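Local coordinates for protein Fe(2+) transporter FeoB (Escherichia coli, PDB 3I8S) that drives GTP-dependent uptake of ferrous iron across the inner membrane, its cytosolic N-terminal domain binding and slowly hydrolysing GTP, at residues 44-52 with 158-166; 106-114 with 199-207. All blocks are in the same frame, centred on the assembly; numbering follows the deposited sequence. Where two conformers were deposited one is given.

The two contacts join different parts of the cytosolic domain of FeoB, here nucleotide-free. Interaction 1 lies within the G domain, where the hairpin of strands 39-46 and 51-56 meets helix 154-164. Interaction 2 joins the G domain to the helical domain, through helices 98-111 and 198-210. Their centres are about 25 Å apart, but in one of its two conformers Tyr166 CD2 packs on Pro114 CB at 3.9 Å. Neither includes a GTP-binding residue. In interaction 1 the side chain of Phe45 is about 11 Å from that of Lys16 in the P-loop. In interaction 2 the side chain of Ile113 is about 9 Å from that of Leu57, in a predicted GTP-binding segment.

Interaction 1 (44-52 with 158-166); sequences QFSTTDHQV and ALKLAIDRY
The turn at Thr47 to His50 meets the last turns of the helix at Lys160 and Asp164. Strand 44-46 runs nearly perpendicular to helix 158-164, at 84°, with axes 11.1 Å apart. Phe45 and Val52 form a hydrogen-bonded antiparallel pair of a beta hairpin. The Asp164 carboxylate grips the hairpin turn. Its OD2 accepts from Thr47 OG1 at 2.5 Å on the syn side and from His50 ND1 at 2.7 Å on the anti side, both somewhat out of the carboxylate plane. The histidine bond is nearly straight (169°), and OD2 lies in the ring plane. Asp164 OD1 takes the Asp49 N-H from above the carboxylate plane, at 3.1 Å. Thr47 OG1 also accepts from His50 N, an ST motif that ties the turn to the same carboxylate. A water bridges Asp49 OD2 and Asp164 O. Lys160 reaches past Thr47 CG2 with an extended chain, and its NZ donates to Ser46 O at 2.9 Å, almost in line with the carbonyl. Toward the sheet, Ile163 CD1 meets the Phe45 ring edge at CZ (3.6 Å), while Val52 covers one ring face. Ile163 continues onto Leu4 and Ile6 of strand 4-10, Ile90 of strand 88-94 and Ile116 of strand 115-120, so the helix packs across the central sheet.

Interaction 2 (106-114 with 199-207); sequences LQLLELGIP and KQRRWLGLQ
Trp203 and Leu111 bury the most surface in this helix-helix interface between the G domain and the cytosolic helical domain. Leu111 lies over one face of the indole in a CH-pi contact. Its CG sits 3.8 Å from the centroid of the five-membered ring, only 11° off the normal. Leu111 CD2 presses on Trp203 CD2 at 3.4 Å. The CG of Trp203 is anti to the backbone N (chi1 -176°), which carries the ring across to helix 106-111. Gln207 CG covers the opposite face, so the indole is sandwiched between Leu111 and Gln207 of its own helix. Glu110 CB meets Trp203 CD1 at 3.7 Å, and the Glu110 carboxylate stands almost perpendicular to the ring; its OE2 is bonded to Tyr177 OH.

Lys199 bends at chi2 and chi3 and passes Gly112 CA. Its NZ makes a weak bond to Leu109 O near the helix C-terminus, where Gly112 closes a Schellman motif with positive phi. One water links Glu110 O to Lys199 O. Another accepts weakly from Gln200 NE2 and donates to Leu111 O.

In the conformer described, Gln107 NE2 makes a bent bond to Gln207 OE1 at 3.2 Å, from above the carbonyl plane, and Gln107 OE1 takes Leu63 N. Gln207 OE1 also accepts from Arg248 NH2, and its NE2 bonds Asp212.

The axes of helix segments 106-111 and 199-207 approach to 9.5 Å, at 133° between their N-to-C directions. Helix 98-111 rests on strand 88-94 through Leu108. Leu106 reaches Cys251 and Ile252 of helix 240-259, a second link to the helical domain, where Leu204 packs on helix 213-218.

Interaction 1 (44-52 with 158-166)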
ATOM      1  N   GLN A  44     -20.225   1.385   6.458  1.00 23.52           N
ATOM      2  CA  GLN A  44     -20.373   2.824   6.352  1.00 24.13           C
ATOM      3  C   GLN A  44     -20.018   3.495   7.646  1.00 23.17           C
ATOM      4  O   GLN A  44     -20.228   2.943   8.722  1.00 23.73           O
ATOM      5  CB  GLN A  44     -21.812   3.215   5.987  1.00 25.22           C
ATOM      6  CG  GLN A  44     -22.336   2.542   4.759  1.00 30.30           C
ATOM      7  CD  GLN A  44     -22.451   3.463   3.588  1.00 38.00           C
ATOM      8  OE1 GLN A  44     -23.240   4.418   3.614  1.00 39.47           O
ATOM      9  NE2 GLN A  44     -21.718   3.160   2.519  1.00 43.10           N
ATOM     10  N   PHE A  45     -19.540   4.729   7.539  1.00 23.18           N
ATOM     11  CA  PHE A  45     -19.367   5.594   8.706  1.00 23.22           C
ATOM     12  C   PHE A  45     -19.224   7.010   8.219  1.00 22.82           C
ATOM     13  O   PHE A  45     -19.087   7.276   7.003  1.00 23.75           O
ATOM     14  CB  PHE A  45     -18.159   5.211   9.588  1.00 24.39           C
ATOM     15  CG  PHE A  45     -16.822   5.499   8.990  1.00 23.88           C
ATOM     16  CD1 PHE A  45     -16.174   4.530   8.239  1.00 24.55           C
ATOM     17  CD2 PHE A  45     -16.160   6.696   9.252  1.00 24.96           C
ATOM     18  CE1 PHE A  45     -14.927   4.777   7.695  1.00 26.42           C
ATOM     19  CE2 PHE A  45     -14.921   6.954   8.733  1.00 25.88           C
ATOM     20  CZ  PHE A  45     -14.292   5.988   7.934  1.00 27.58           C
ATOM     21  N   SER A  46     -19.275   7.917   9.176  1.00 22.39           N
ATOM     22  CA  SER A  46     -19.226   9.333   8.843  0.50 22.21           C
ATOM     23  C   SER A  46     -18.132  10.018   9.636  1.00 22.47           C
ATOM     24  O   SER A  46     -17.735   9.569  10.731  1.00 22.13           O
ATOM     25  CB  SER A  46     -20.575  10.016   9.031  0.50 23.10           C
ATOM     26  OG  SER A  46     -21.022   9.988  10.375  0.50 22.19           O
ATOM     27  N   THR A  47     -17.606  11.063   9.029  1.00 22.40           N
ATOM     28  CA  THR A  47     -16.672  11.970   9.646  1.00 22.53           C
ATOM     29  C   THR A  47     -17.384  13.327   9.806  1.00 22.37           C
ATOM     30  O   THR A  47     -18.567  13.472   9.451  1.00 21.06           O
ATOM     31  CB  THR A  47     -15.440  12.118   8.787  1.00 23.46           C
ATOM     32  OG1 THR A  47     -15.788  12.729   7.538  1.00 22.93           O
ATOM     33  CG2 THR A  47     -14.709  10.758   8.541  1.00 21.95           C
ATOM     34  N   THR A  48     -16.675  14.373  10.223  1.00 22.14           N
ATOM     35  CA  THR A  48     -17.291  15.682  10.269  1.00 21.73           C
ATOM     36  C   THR A  48     -17.847  16.077   8.891  1.00 21.85           C
ATOM     37  O   THR A  48     -18.964  16.583   8.805  1.00 20.50           O
ATOM     38  CB  THR A  48     -16.307  16.758  10.783  1.00 22.90           C
ATOM     39  OG1 THR A  48     -15.876  16.397  12.108  1.00 22.99           O
ATOM     40  CG2 THR A  48     -16.913  18.115  10.755  1.00 21.14           C
ATOM     41  N   ASP A  49     -17.078  15.825   7.841  1.00 19.96           N
ATOM     42  CA  ASP A  49     -17.424  16.340   6.524  1.00 21.33           C
ATOM     43  C   ASP A  49     -18.011  15.254   5.560  1.00 20.35           C
ATOM     44  O   ASP A  49     -18.682  15.620   4.583  1.00 19.42           O
ATOM     45  CB  ASP A  49     -16.197  16.933   5.856  1.00 21.25           C
ATOM     46  CG  ASP A  49     -15.708  18.188   6.513  1.00 23.24           C
ATOM     47  OD1 ASP A  49     -16.473  18.857   7.206  1.00 28.17           O
ATOM     48  OD2 ASP A  49     -14.542  18.553   6.270  1.00 27.44           O
ATOM     49  N   HIS A  50     -17.717  13.985   5.796  1.00 20.67           N
ATOM     50  CA  HIS A  50     -17.867  12.971   4.740  1.00 20.74           C
ATOM     51  C   HIS A  50     -18.698  11.796   5.201  1.00 21.94           C
ATOM     52  O   HIS A  50     -18.621  11.384   6.375  1.00 22.01           O
ATOM     53  CB  HIS A  50     -16.499  12.410   4.285  1.00 22.68           C
ATOM     54  CG  HIS A  50     -15.654  13.395   3.538  1.00 23.30           C
ATOM     55  ND1 HIS A  50     -14.684  14.152   4.153  1.00 26.13           N
ATOM     56  CD2 HIS A  50     -15.612  13.725   2.223  1.00 24.92           C
ATOM     57  CE1 HIS A  50     -14.124  14.959   3.260  1.00 27.77           C
ATOM     58  NE2 HIS A  50     -14.653  14.700   2.076  1.00 25.86           N
ATOM     59  N   GLN A  51     -19.492  11.277   4.263  1.00 20.68           N
ATOM     60  CA  GLN A  51     -20.112   9.972   4.350  1.00 22.18           C
ATOM     61  C   GLN A  51     -19.207   9.006   3.630  1.00 21.75           C
ATOM     62  O   GLN A  51     -18.896   9.191   2.446  1.00 22.43           O
ATOM     63  CB  GLN A  51     -21.502  10.017   3.686  1.00 23.03           C
ATOM     64  CG  GLN A  51     -22.459  10.860   4.448  1.00 28.56           C
ATOM     65  CD  GLN A  51     -22.504  10.443   5.894  1.00 35.31           C
ATOM     66  OE1 GLN A  51     -22.472   9.238   6.214  1.00 40.76           O
ATOM     67  NE2 GLN A  51     -22.524  11.424   6.783  1.00 42.04           N
ATOM     68  N   VAL A  52     -18.736   7.987   4.350  1.00 21.40           N
ATOM     69  CA  VAL A  52     -17.731   7.053   3.858  1.00 21.84           C
ATOM     70  C   VAL A  52     -18.258   5.616   3.676  1.00 22.13           C
ATOM     71  O   VAL A  52     -19.033   5.102   4.489  1.00 22.52           O
ATOM     72  CB  VAL A  52     -16.502   6.985   4.829  1.00 20.65           C
ATOM     73  CG1 VAL A  52     -15.473   5.881   4.376  1.00 23.59           C
ATOM     74  CG2 VAL A  52     -15.839   8.382   4.986  1.00 22.64           C
ATOM     75  N   ALA A 158      -8.658  10.978  15.612  1.00 23.42           N
ATOM     76  CA  ALA A 158      -7.543  11.499  14.797  1.00 22.78           C
ATOM     77  C   ALA A 158      -7.559  10.954  13.359  1.00 22.54           C
ATOM     78  O   ALA A 158      -7.230  11.672  12.393  1.00 21.74           O
ATOM     79  CB  ALA A 158      -6.217  11.223  15.462  1.00 22.19           C
ATOM     80  N   LEU A 159      -7.938   9.684  13.194  1.00 22.49           N
ATOM     81  CA  LEU A 159      -8.056   9.103  11.880  1.00 22.89           C
ATOM     82  C   LEU A 159      -9.157   9.810  11.064  1.00 22.90           C
ATOM     83  O   LEU A 159      -8.965  10.102   9.870  1.00 20.33           O
ATOM     84  CB  LEU A 159      -8.372   7.598  11.989  1.00 22.06           C
ATOM     85  CG  LEU A 159      -8.458   6.773  10.695  1.00 22.39           C
ATOM     86  CD1 LEU A 159      -7.133   6.926   9.908  1.00 24.16           C
ATOM     87  CD2 LEU A 159      -8.826   5.275  11.054  1.00 23.41           C
ATOM     88  N   LYS A 160     -10.308  10.070  11.703  1.00 22.67           N
ATOM     89  CA  LYS A 160     -11.402  10.752  11.012  1.00 22.59           C
ATOM     90  C   LYS A 160     -11.007  12.177  10.614  1.00 22.35           C
ATOM     91  O   LYS A 160     -11.366  12.616   9.546  1.00 23.13           O
ATOM     92  CB  LYS A 160     -12.698  10.702  11.826  1.00 23.36           C
ATOM     93  CG  LYS A 160     -13.320   9.312  11.911  1.00 23.84           C
ATOM     94  CD  LYS A 160     -14.655   9.352  12.534  1.00 25.66           C
ATOM     95  CE  LYS A 160     -15.330   8.024  12.596  1.00 24.93           C
ATOM     96  NZ  LYS A 160     -16.776   8.205  13.057  1.00 26.28           N
ATOM     97  N   LEU A 161     -10.283  12.889  11.464  1.00 22.80           N
ATOM     98  CA  LEU A 161      -9.695  14.205  11.133  1.00 22.90           C
ATOM     99  C   LEU A 161      -8.844  14.096   9.859  1.00 21.58           C
ATOM    100  O   LEU A 161      -8.979  14.897   8.952  1.00 22.57           O
ATOM    101  CB  LEU A 161      -8.798  14.698  12.268  1.00 22.37           C
ATOM    102  CG  LEU A 161      -8.064  16.047  12.139  1.00 24.36           C
ATOM    103  CD1 LEU A 161      -8.994  17.152  11.670  1.00 27.19           C
ATOM    104  CD2 LEU A 161      -7.413  16.512  13.491  1.00 25.02           C
ATOM    105  N   ALA A 162      -7.932  13.123   9.870  1.00 21.93           N
ATOM    106  CA  ALA A 162      -7.064  12.846   8.742  1.00 22.72           C
ATOM    107  C   ALA A 162      -7.846  12.579   7.447  1.00 22.32           C
ATOM    108  O   ALA A 162      -7.461  13.076   6.381  1.00 24.12           O
ATOM    109  CB  ALA A 162      -6.071  11.698   9.095  1.00 22.61           C
ATOM    110  N   ILE A 163      -8.920  11.826   7.532  1.00 23.54           N
ATOM    111  CA  ILE A 163      -9.783  11.572   6.360  1.00 24.59           C
ATOM    112  C   ILE A 163     -10.334  12.904   5.817  1.00 24.45           C
ATOM    113  O   ILE A 163     -10.253  13.218   4.606  1.00 24.93           O
ATOM    114  CB  ILE A 163     -10.922  10.564   6.707  1.00 23.82           C
ATOM    115  CG1 ILE A 163     -10.386   9.129   6.958  1.00 23.43           C
ATOM    116  CG2 ILE A 163     -12.003  10.610   5.600  1.00 23.98           C
ATOM    117  CD1 ILE A 163     -11.432   8.133   7.611  1.00 25.04           C
ATOM    118  N   ASP A 164     -10.836  13.750   6.713  1.00 24.20           N
ATOM    119  CA  ASP A 164     -11.376  15.060   6.297  1.00 25.05           C
ATOM    120  C   ASP A 164     -10.328  16.031   5.696  1.00 25.49           C
ATOM    121  O   ASP A 164     -10.646  17.085   5.126  1.00 27.91           O
ATOM    122  CB  ASP A 164     -12.154  15.725   7.427  1.00 24.10           C
ATOM    123  CG  ASP A 164     -13.515  15.097   7.653  1.00 24.13           C
ATOM    124  OD1 ASP A 164     -14.124  15.385   8.676  1.00 26.35           O
ATOM    125  OD2 ASP A 164     -13.990  14.335   6.787  1.00 29.68           O
ATOM    126  N   ARG A 165      -9.076  15.695   5.889  1.00 25.52           N
ATOM    127  CA  ARG A 165      -7.980  16.428   5.336  1.00 26.67           C
ATOM    128  C   ARG A 165      -7.184  15.685   4.248  1.00 26.04           C
ATOM    129  O   ARG A 165      -6.094  16.141   3.880  1.00 29.33           O
ATOM    130  CB  ARG A 165      -7.047  16.745   6.480  1.00 26.23           C
ATOM    131  CG  ARG A 165      -7.643  17.688   7.443  1.00 26.40           C
ATOM    132  CD  ARG A 165      -6.635  18.006   8.530  1.00 28.05           C
ATOM    133  NE  ARG A 165      -7.153  19.093   9.318  1.00 32.03           N
ATOM    134  CZ  ARG A 165      -6.657  19.484  10.483  1.00 29.78           C
ATOM    135  NH1 ARG A 165      -5.603  18.864  11.009  1.00 32.70           N
ATOM    136  NH2 ARG A 165      -7.237  20.464  11.108  1.00 25.18           N
ATOM    137  N   TYR A 166      -7.718  14.620   3.691  1.00 27.97           N
ATOM    138  CA  TYR A 166      -6.835  13.775   2.880  0.50 27.83           C
ATOM    139  C   TYR A 166      -6.446  14.509   1.583  1.00 27.40           C
ATOM    140  O   TYR A 166      -7.138  15.358   1.083  1.00 26.86           O
ATOM    141  CB  TYR A 166      -7.409  12.402   2.609  0.50 27.70           C
ATOM    142  CG  TYR A 166      -8.182  12.330   1.346  0.50 27.20           C
ATOM    143  CD1 TYR A 166      -9.519  12.689   1.318  0.50 26.49           C
ATOM    144  CD2 TYR A 166      -7.570  11.940   0.152  0.50 27.80           C
ATOM    145  CE1 TYR A 166     -10.242  12.641   0.139  0.50 27.33           C
ATOM    146  CE2 TYR A 166      -8.291  11.861  -1.028  0.50 27.68           C
ATOM    147  CZ  TYR A 166      -9.629  12.228  -1.029  0.50 28.01           C
ATOM    148  OH  TYR A 166     -10.361  12.177  -2.198  0.50 26.81           O
TER
HETATM  149  O   HOH W   1     -13.039  17.829   4.253  1.00 24.16           O

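Interaction 2 (106-114 with 199-207)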
ATOM      1  N   LEU A 106       4.996   0.707   1.012  1.00 21.41           N
ATOM      2  CA  LEU A 106       5.810   1.252  -0.077  1.00 23.08           C
ATOM      3  C   LEU A 106       5.188   0.956  -1.420  1.00 22.83           C
ATOM      4  O   LEU A 106       5.243   1.776  -2.299  1.00 22.92           O
ATOM      5  CB  LEU A 106       7.252   0.819  -0.028  1.00 23.72           C
ATOM      6  CG  LEU A 106       8.170   1.861   0.653  1.00 28.46           C
ATOM      7  CD1 LEU A 106       7.683   2.257   2.010  1.00 29.53           C
ATOM      8  CD2 LEU A 106       9.652   1.349   0.689  1.00 26.14           C
ATOM      9  N   GLN A 107       4.597  -0.232  -1.596  1.00 23.35           N
ATOM     10  CA  GLN A 107       3.927  -0.546  -2.858  0.50 22.82           C
ATOM     11  C   GLN A 107       2.773   0.408  -3.117  1.00 22.30           C
ATOM     12  O   GLN A 107       2.611   0.883  -4.238  1.00 23.17           O
ATOM     13  CB  GLN A 107       3.434  -2.001  -2.895  0.50 23.00           C
ATOM     14  CG  GLN A 107       4.551  -3.034  -2.784  0.50 22.10           C
ATOM     15  CD  GLN A 107       4.518  -4.106  -3.895  0.50 23.76           C
ATOM     16  OE1 GLN A 107       3.799  -5.114  -3.800  0.50 21.52           O
ATOM     17  NE2 GLN A 107       5.297  -3.878  -4.950  0.50 21.07           N
ATOM     18  N   LEU A 108       1.965   0.678  -2.097  1.00 22.23           N
ATOM     19  CA  LEU A 108       0.821   1.595  -2.206  1.00 22.83           C
ATOM     20  C   LEU A 108       1.292   2.987  -2.573  1.00 22.81           C
ATOM     21  O   LEU A 108       0.731   3.609  -3.458  1.00 21.66           O
ATOM     22  CB  LEU A 108       0.019   1.698  -0.915  1.00 23.46           C
ATOM     23  CG  LEU A 108      -0.521   0.391  -0.395  1.00 26.27           C
ATOM     24  CD1 LEU A 108      -1.121   0.682   0.928  1.00 25.17           C
ATOM     25  CD2 LEU A 108      -1.511  -0.155  -1.408  1.00 25.65           C
ATOM     26  N   LEU A 109       2.359   3.438  -1.925  1.00 23.31           N
ATOM     27  CA  LEU A 109       2.890   4.789  -2.158  1.00 23.62           C
ATOM     28  C   LEU A 109       3.480   4.924  -3.574  1.00 24.26           C
ATOM     29  O   LEU A 109       3.340   5.964  -4.224  1.00 24.91           O
ATOM     30  CB  LEU A 109       3.949   5.085  -1.069  1.00 24.32           C
ATOM     31  CG  LEU A 109       3.378   5.215   0.349  1.00 22.09           C
ATOM     32  CD1 LEU A 109       4.513   5.328   1.392  1.00 21.54           C
ATOM     33  CD2 LEU A 109       2.429   6.380   0.422  1.00 23.52           C
ATOM     34  N   GLU A 110       4.130   3.875  -4.047  1.00 24.94           N
ATOM     35  CA  GLU A 110       4.670   3.861  -5.403  1.00 26.57           C
ATOM     36  C   GLU A 110       3.584   3.916  -6.492  1.00 27.50           C
ATOM     37  O   GLU A 110       3.817   4.462  -7.581  1.00 25.16           O
ATOM     38  CB  GLU A 110       5.552   2.652  -5.631  1.00 26.98           C
ATOM     39  CG  GLU A 110       6.844   2.693  -4.920  1.00 28.78           C
ATOM     40  CD  GLU A 110       7.830   1.734  -5.522  1.00 30.16           C
ATOM     41  OE1 GLU A 110       7.589   0.496  -5.503  1.00 38.16           O
ATOM     42  OE2 GLU A 110       8.821   2.225  -6.055  1.00 37.49           O
ATOM     43  N   LEU A 111       2.407   3.365  -6.192  1.00 27.24           N
ATOM     44  CA  LEU A 111       1.245   3.476  -7.096  1.00 28.42           C
ATOM     45  C   LEU A 111       0.656   4.877  -7.068  1.00 28.90           C
ATOM     46  O   LEU A 111      -0.083   5.303  -7.986  1.00 29.88           O
ATOM     47  CB  LEU A 111       0.167   2.444  -6.701  1.00 28.35           C
ATOM     48  CG  LEU A 111       0.489   1.053  -7.214  1.00 29.13           C
ATOM     49  CD1 LEU A 111      -0.382   0.017  -6.478  1.00 32.37           C
ATOM     50  CD2 LEU A 111       0.280   1.038  -8.731  1.00 28.37           C
ATOM     51  N   GLY A 112       0.981   5.613  -6.013  1.00 28.83           N
ATOM     52  CA  GLY A 112       0.572   6.993  -5.922  1.00 29.19           C
ATOM     53  C   GLY A 112      -0.847   7.186  -5.431  1.00 29.87           C
ATOM     54  O   GLY A 112      -1.397   8.285  -5.565  1.00 30.00           O
ATOM     55  N   ILE A 113      -1.466   6.143  -4.875  1.00 29.51           N
ATOM     56  CA  ILE A 113      -2.859   6.287  -4.417  1.00 29.78           C
ATOM     57  C   ILE A 113      -2.834   7.047  -3.074  1.00 28.20           C
ATOM     58  O   ILE A 113      -1.969   6.732  -2.250  1.00 26.88           O
ATOM     59  CB  ILE A 113      -3.581   4.926  -4.104  1.00 30.76           C
ATOM     60  CG1 ILE A 113      -3.231   3.798  -5.086  1.00 33.79           C
ATOM     61  CG2 ILE A 113      -5.083   5.188  -3.970  1.00 30.78           C
ATOM     62  CD1 ILE A 113      -3.598   4.047  -6.464  1.00 34.01           C
ATOM     63  N   PRO A 114      -3.718   8.065  -2.870  1.00 28.17           N
ATOM     64  CA  PRO A 114      -3.714   8.785  -1.591  1.00 27.84           C
ATOM     65  C   PRO A 114      -3.890   7.797  -0.434  1.00 27.17           C
ATOM     66  O   PRO A 114      -4.762   6.948  -0.492  1.00 25.38           O
ATOM     67  CB  PRO A 114      -4.917   9.693  -1.699  1.00 27.86           C
ATOM     68  CG  PRO A 114      -4.988   9.970  -3.140  1.00 28.87           C
ATOM     69  CD  PRO A 114      -4.702   8.679  -3.782  1.00 29.54           C
ATOM     70  N   LYS A 199       1.991   6.994 -13.212  1.00 27.85           N
ATOM     71  CA  LYS A 199       2.640   6.391 -12.042  1.00 28.81           C
ATOM     72  C   LYS A 199       2.349   4.885 -12.053  1.00 27.82           C
ATOM     73  O   LYS A 199       3.233   4.074 -11.745  1.00 28.04           O
ATOM     74  CB  LYS A 199       2.097   6.968 -10.737  1.00 29.39           C
ATOM     75  CG  LYS A 199       2.687   8.275 -10.269  1.00 33.26           C
ATOM     76  CD  LYS A 199       2.890   8.307  -8.724  1.00 34.44           C
ATOM     77  CE  LYS A 199       4.243   7.696  -8.288  1.00 37.80           C
ATOM     78  NZ  LYS A 199       4.494   7.708  -6.800  1.00 40.86           N
ATOM     79  N   GLN A 200       1.097   4.532 -12.365  1.00 26.44           N
ATOM     80  CA  GLN A 200       0.672   3.138 -12.265  1.00 25.97           C
ATOM     81  C   GLN A 200       1.254   2.328 -13.401  1.00 24.48           C
ATOM     82  O   GLN A 200       1.620   1.179 -13.227  1.00 22.57           O
ATOM     83  CB  GLN A 200      -0.833   3.030 -12.185  1.00 25.58           C
ATOM     84  CG  GLN A 200      -1.355   3.609 -10.892  1.00 26.79           C
ATOM     85  CD  GLN A 200      -2.852   3.500 -10.736  1.00 28.67           C
ATOM     86  OE1 GLN A 200      -3.527   2.864 -11.548  1.00 31.21           O
ATOM     87  NE2 GLN A 200      -3.375   4.108  -9.688  1.00 31.85           N
ATOM     88  N   ARG A 201       1.372   2.951 -14.561  1.00 24.45           N
ATOM     89  CA  ARG A 201       2.040   2.319 -15.691  1.00 23.86           C
ATOM     90  C   ARG A 201       3.509   2.038 -15.354  1.00 21.96           C
ATOM     91  O   ARG A 201       4.027   0.964 -15.618  1.00 20.78           O
ATOM     92  CB  ARG A 201       1.889   3.188 -16.940  1.00 23.25           C
ATOM     93  CG  ARG A 201       0.496   2.975 -17.631  1.00 24.79           C
ATOM     94  CD  ARG A 201       0.375   3.679 -18.955  1.00 26.59           C
ATOM     95  NE  ARG A 201       0.183   5.112 -18.821  1.00 28.36           N
ATOM     96  CZ  ARG A 201       1.046   6.040 -19.240  1.00 31.29           C
ATOM     97  NH1 ARG A 201       2.157   5.714 -19.861  1.00 30.59           N
ATOM     98  NH2 ARG A 201       0.764   7.322 -19.065  1.00 31.47           N
ATOM     99  N   ARG A 202       4.171   2.982 -14.731  1.00 20.67           N
ATOM    100  CA  ARG A 202       5.550   2.782 -14.352  1.00 22.72           C
ATOM    101  C   ARG A 202       5.740   1.682 -13.282  1.00 22.00           C
ATOM    102  O   ARG A 202       6.688   0.905 -13.319  1.00 21.87           O
ATOM    103  CB  ARG A 202       6.150   4.101 -13.901  1.00 22.74           C
ATOM    104  CG  ARG A 202       6.294   5.050 -15.075  1.00 24.50           C
ATOM    105  CD  ARG A 202       6.896   6.371 -14.625  1.00 26.60           C
ATOM    106  NE  ARG A 202       7.301   7.183 -15.774  1.00 28.35           N
ATOM    107  CZ  ARG A 202       7.679   8.458 -15.686  1.00 30.37           C
ATOM    108  NH1 ARG A 202       7.653   9.089 -14.524  1.00 31.73           N
ATOM    109  NH2 ARG A 202       8.065   9.119 -16.768  1.00 31.48           N
ATOM    110  N   TRP A 203       4.833   1.652 -12.330  1.00 22.23           N
ATOM    111  CA  TRP A 203       4.819   0.614 -11.287  1.00 21.76           C
ATOM    112  C   TRP A 203       4.603  -0.747 -11.952  1.00 21.09           C
ATOM    113  O   TRP A 203       5.286  -1.704 -11.633  1.00 20.86           O
ATOM    114  CB  TRP A 203       3.699   0.900 -10.315  1.00 22.75           C
ATOM    115  CG  TRP A 203       3.649  -0.041  -9.170  1.00 22.75           C
ATOM    116  CD1 TRP A 203       4.389   0.024  -8.010  1.00 25.87           C
ATOM    117  CD2 TRP A 203       2.822  -1.208  -9.050  1.00 23.12           C
ATOM    118  NE1 TRP A 203       4.065  -1.035  -7.181  1.00 26.37           N
ATOM    119  CE2 TRP A 203       3.106  -1.796  -7.784  1.00 23.84           C
ATOM    120  CE3 TRP A 203       1.885  -1.834  -9.887  1.00 22.37           C
ATOM    121  CZ2 TRP A 203       2.465  -2.964  -7.346  1.00 25.56           C
ATOM    122  CZ3 TRP A 203       1.264  -2.985  -9.446  1.00 23.78           C
ATOM    123  CH2 TRP A 203       1.552  -3.529  -8.185  1.00 23.69           C
ATOM    124  N   LEU A 204       3.626  -0.821 -12.833  1.00 20.38           N
ATOM    125  CA  LEU A 204       3.379  -2.048 -13.587  1.00 20.47           C
ATOM    126  C   LEU A 204       4.628  -2.512 -14.360  1.00 20.65           C
ATOM    127  O   LEU A 204       4.922  -3.704 -14.391  1.00 20.52           O
ATOM    128  CB  LEU A 204       2.189  -1.886 -14.510  1.00 20.55           C
ATOM    129  CG  LEU A 204       0.806  -1.865 -13.876  1.00 19.00           C
ATOM    130  CD1 LEU A 204      -0.213  -1.421 -14.930  1.00 20.27           C
ATOM    131  CD2 LEU A 204       0.390  -3.196 -13.200  1.00 18.97           C
ATOM    132  N   GLY A 205       5.316  -1.575 -15.010  1.00 19.77           N
ATOM    133  CA  GLY A 205       6.565  -1.882 -15.699  1.00 21.80           C
ATOM    134  C   GLY A 205       7.569  -2.579 -14.808  1.00 21.55           C
ATOM    135  O   GLY A 205       8.166  -3.608 -15.199  1.00 22.01           O
ATOM    136  N   LEU A 206       7.772  -2.014 -13.615  1.00 21.79           N
ATOM    137  CA  LEU A 206       8.733  -2.568 -12.647  1.00 22.88           C
ATOM    138  C   LEU A 206       8.260  -3.932 -12.131  1.00 22.99           C
ATOM    139  O   LEU A 206       9.052  -4.857 -12.000  1.00 23.86           O
ATOM    140  CB  LEU A 206       8.934  -1.599 -11.484  1.00 23.58           C
ATOM    141  CG  LEU A 206      10.046  -0.563 -11.567  1.00 28.10           C
ATOM    142  CD1 LEU A 206      10.226   0.091 -10.202  1.00 34.00           C
ATOM    143  CD2 LEU A 206      11.378  -1.179 -12.054  1.00 28.94           C
ATOM    144  N   GLN A 207       6.945  -4.084 -11.897  1.00 21.82           N
ATOM    145  CA  GLN A 207       6.416  -5.366 -11.471  1.00 21.89           C
ATOM    146  C   GLN A 207       6.667  -6.433 -12.525  1.00 22.18           C
ATOM    147  O   GLN A 207       7.009  -7.578 -12.191  1.00 23.02           O
ATOM    148  CB  GLN A 207       4.924  -5.267 -11.145  1.00 22.46           C
ATOM    149  CG  GLN A 207       4.661  -4.383  -9.962  1.00 23.19           C
ATOM    150  CD  GLN A 207       5.177  -5.015  -8.710  1.00 27.05           C
ATOM    151  OE1 GLN A 207       6.037  -4.480  -8.041  1.00 25.31           O
ATOM    152  NE2 GLN A 207       4.634  -6.201  -8.385  1.00 29.55           N
TER
HETATM  153  O   HOH W   2       5.188   4.488 -10.014  1.00 28.75           O
HETATM  154  O   HOH W   3      -2.090   6.615  -9.385  1.00 46.87           O